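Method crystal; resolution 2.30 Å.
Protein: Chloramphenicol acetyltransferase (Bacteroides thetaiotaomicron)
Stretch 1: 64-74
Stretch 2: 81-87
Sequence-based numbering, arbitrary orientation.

Stretch 1, residues 64-74: ANEIPEFRYRI
Stretch 2 (81-87) VLYDTID

Strand 72-74 and the end of a strand that begins earlier, 81-83, run antiparallel, N-to-C directions 133° apart. R73 and V81 form the hydrogen-bonded pair: R73 N to V81 O and V81 N to R73 O are both 2.9 Å. Beyond the non-hydrogen-bonded pair Y72-L82 (CA to CA 4.4 Å), Y83 N donates to R71 O at 3.1 Å. Backbones are extended, Y72 at phi/psi -81/136 and L82 at -123/118.

N65 precedes I67, where helical phi/psi ends. With chi1 -84° (m) and chi2 -78°, its OD1 accepts from I86 N and its ND2 donates to I86 O, both at 2.9 Å; a carboxamide carries donor and acceptor together, as a peptide group does.

The CA-to-CB bond of R71 (m, t, chi3 -103°) points toward the second stretch. Arginine's several N-H groups let NE reach N65 O at 2.9 Å and NH1 reach Y83 O at 3.3 Å; D84 O lies over one guanidinium face. Likewise R73 (m, m, t) meets F70 O with NH1 at 2.9 Å and NH2 at 3.0 Å.

I86 (m, m) packs aliphatic CG1 3.3 Å from R71 CG, methylene carbon. On the opposite sheet face from R73 and V81, L82 (t, p) sets aliphatic CB 4.3 Å from the Y72 ring centroid, 7° off its normal, a CH-pi contact.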

# COMPACT_ATOMS: atom_id res chain seq x y z
N ALA A 64 15.05 14.17 -3.25
CA ALA A 64 15.00 13.49 -4.56
C ALA A 64 16.14 13.98 -5.45
O ALA A 64 16.73 13.23 -6.24
CB ALA A 64 13.66 13.72 -5.23
N ASN A 65 16.43 15.27 -5.33
CA ASN A 65 17.55 15.86 -6.03
C ASN A 65 18.88 15.37 -5.46
O ASN A 65 19.80 15.06 -6.24
CB ASN A 65 17.44 17.37 -6.01
CG ASN A 65 16.55 17.88 -7.12
OD1 ASN A 65 16.98 17.95 -8.27
ND2 ASN A 65 15.31 18.21 -6.80
N GLU A 66 18.95 15.24 -4.13
CA GLU A 66 20.22 14.91 -3.45
C GLU A 66 20.64 13.46 -3.47
O GLU A 66 21.81 13.17 -3.26
CB GLU A 66 20.30 15.51 -2.04
CG GLU A 66 20.46 17.02 -2.05
CD GLU A 66 20.65 17.64 -0.66
OE1 GLU A 66 20.71 16.89 0.34
OE2 GLU A 66 20.74 18.88 -0.58
N ILE A 67 19.70 12.56 -3.75
CA ILE A 67 19.98 11.13 -3.85
C ILE A 67 19.82 10.73 -5.32
O ILE A 67 18.70 10.67 -5.82
CB ILE A 67 19.05 10.27 -2.92
CG1 ILE A 67 19.19 10.74 -1.47
CG2 ILE A 67 19.38 8.79 -2.99
CD1 ILE A 67 18.02 10.37 -0.57
N PRO A 68 20.95 10.48 -6.03
CA PRO A 68 20.88 10.43 -7.49
C PRO A 68 20.04 9.30 -8.06
O PRO A 68 19.62 9.37 -9.21
CB PRO A 68 22.36 10.29 -7.92
CG PRO A 68 23.06 9.72 -6.76
CD PRO A 68 22.31 10.20 -5.53
N GLU A 69 19.80 8.25 -7.28
CA GLU A 69 18.97 7.14 -7.73
C GLU A 69 17.53 7.58 -8.02
O GLU A 69 16.83 6.94 -8.80
CB GLU A 69 18.98 6.00 -6.70
CG GLU A 69 20.26 5.13 -6.73
CD GLU A 69 21.46 5.82 -6.07
OE1 GLU A 69 21.30 6.86 -5.42
OE2 GLU A 69 22.57 5.30 -6.20
N PHE A 70 17.11 8.69 -7.40
CA PHE A 70 15.77 9.25 -7.55
C PHE A 70 15.63 10.18 -8.76
O PHE A 70 14.58 10.76 -8.98
CB PHE A 70 15.34 9.95 -6.23
CG PHE A 70 15.07 8.97 -5.09
CD1 PHE A 70 13.76 8.57 -4.80
CD2 PHE A 70 16.13 8.43 -4.35
CE1 PHE A 70 13.50 7.66 -3.77
CE2 PHE A 70 15.89 7.52 -3.32
CZ PHE A 70 14.57 7.12 -3.03
N ARG A 71 16.71 10.30 -9.54
CA ARG A 71 16.75 11.16 -10.72
C ARG A 71 16.74 10.34 -12.01
O ARG A 71 16.73 10.91 -13.10
CB ARG A 71 18.00 12.05 -10.67
CG ARG A 71 17.86 13.21 -9.63
CD ARG A 71 18.80 14.38 -9.93
NE ARG A 71 19.95 14.35 -9.05
CZ ARG A 71 21.15 13.89 -9.37
NH1 ARG A 71 21.39 13.46 -10.59
NH2 ARG A 71 22.10 13.88 -8.46
N TYR A 72 16.78 9.01 -11.86
CA TYR A 72 16.79 8.09 -12.99
C TYR A 72 15.37 7.90 -13.50
O TYR A 72 14.43 7.72 -12.69
CB TYR A 72 17.36 6.73 -12.58
CG TYR A 72 18.87 6.70 -12.49
CD1 TYR A 72 19.64 6.03 -13.44
CD2 TYR A 72 19.54 7.38 -11.44
CE1 TYR A 72 21.02 6.02 -13.34
CE2 TYR A 72 20.92 7.39 -11.35
CZ TYR A 72 21.66 6.71 -12.30
OH TYR A 72 23.04 6.71 -12.18
N ARG A 73 15.23 7.94 -14.83
CA ARG A 73 13.95 7.79 -15.52
C ARG A 73 14.09 6.90 -16.76
O ARG A 73 15.19 6.74 -17.31
CB ARG A 73 13.38 9.15 -15.94
CG ARG A 73 13.20 10.14 -14.81
CD ARG A 73 11.98 9.82 -13.90
NE ARG A 73 11.86 10.81 -12.82
CZ ARG A 73 12.47 10.76 -11.63
NH1 ARG A 73 13.26 9.75 -11.31
NH2 ARG A 73 12.27 11.70 -10.73
N ILE A 74 12.99 6.29 -17.16
CA ILE A 74 12.92 5.63 -18.45
C ILE A 74 12.28 6.70 -19.32
O ILE A 74 11.09 7.05 -19.12
CB ILE A 74 12.04 4.35 -18.44
CG1 ILE A 74 12.55 3.32 -17.42
CG2 ILE A 74 11.94 3.76 -19.86
CD1 ILE A 74 11.80 1.96 -17.42
N VAL A 81 17.77 7.28 -18.50
CA VAL A 81 18.38 8.59 -18.41
C VAL A 81 18.50 9.05 -16.96
O VAL A 81 17.77 8.61 -16.09
CB VAL A 81 17.58 9.65 -19.21
CG1 VAL A 81 17.57 9.30 -20.69
CG2 VAL A 81 16.16 9.77 -18.68
N LEU A 82 19.43 9.96 -16.71
CA LEU A 82 19.59 10.56 -15.40
C LEU A 82 19.46 12.07 -15.60
O LEU A 82 20.25 12.64 -16.32
CB LEU A 82 20.97 10.17 -14.81
CG LEU A 82 21.51 10.97 -13.61
CD1 LEU A 82 20.68 10.75 -12.35
CD2 LEU A 82 23.00 10.68 -13.31
N TYR A 83 18.46 12.69 -14.98
CA TYR A 83 18.25 14.15 -15.07
C TYR A 83 19.17 14.92 -14.11
O TYR A 83 19.39 14.47 -12.99
CB TYR A 83 16.77 14.52 -14.81
CG TYR A 83 15.84 14.22 -15.98
CD1 TYR A 83 15.48 15.22 -16.91
CD2 TYR A 83 15.34 12.94 -16.18
CE1 TYR A 83 14.61 14.92 -18.01
CE2 TYR A 83 14.50 12.64 -17.26
CZ TYR A 83 14.14 13.62 -18.17
OH TYR A 83 13.32 13.27 -19.23
N ASP A 84 19.69 16.07 -14.53
CA ASP A 84 20.53 16.89 -13.66
C ASP A 84 19.70 17.31 -12.47
O ASP A 84 20.16 17.28 -11.34
CB ASP A 84 21.00 18.18 -14.36
CG ASP A 84 22.05 17.95 -15.48
OD1 ASP A 84 22.32 16.79 -15.89
OD2 ASP A 84 22.60 18.99 -15.97
N THR A 85 18.47 17.73 -12.75
CA THR A 85 17.61 18.38 -11.76
C THR A 85 16.17 17.84 -11.88
O THR A 85 15.68 17.55 -12.98
CB THR A 85 17.68 19.93 -11.92
OG1 THR A 85 18.98 20.37 -11.53
CG2 THR A 85 16.67 20.65 -11.06
N ILE A 86 15.52 17.73 -10.72
CA ILE A 86 14.16 17.23 -10.58
C ILE A 86 13.28 18.34 -10.03
O ILE A 86 13.61 18.96 -9.01
CB ILE A 86 14.13 15.98 -9.64
CG1 ILE A 86 15.01 14.86 -10.21
CG2 ILE A 86 12.69 15.48 -9.40
CD1 ILE A 86 14.69 14.44 -11.66
N ASP A 87 12.20 18.63 -10.73
CA ASP A 87 11.21 19.58 -10.24
C ASP A 87 9.95 18.88 -9.71
O ASP A 87 9.83 17.64 -9.78
CB ASP A 87 10.85 20.60 -11.30
CG ASP A 87 12.04 21.47 -11.71
OD1 ASP A 87 12.87 21.86 -10.84
OD2 ASP A 87 12.14 21.77 -12.90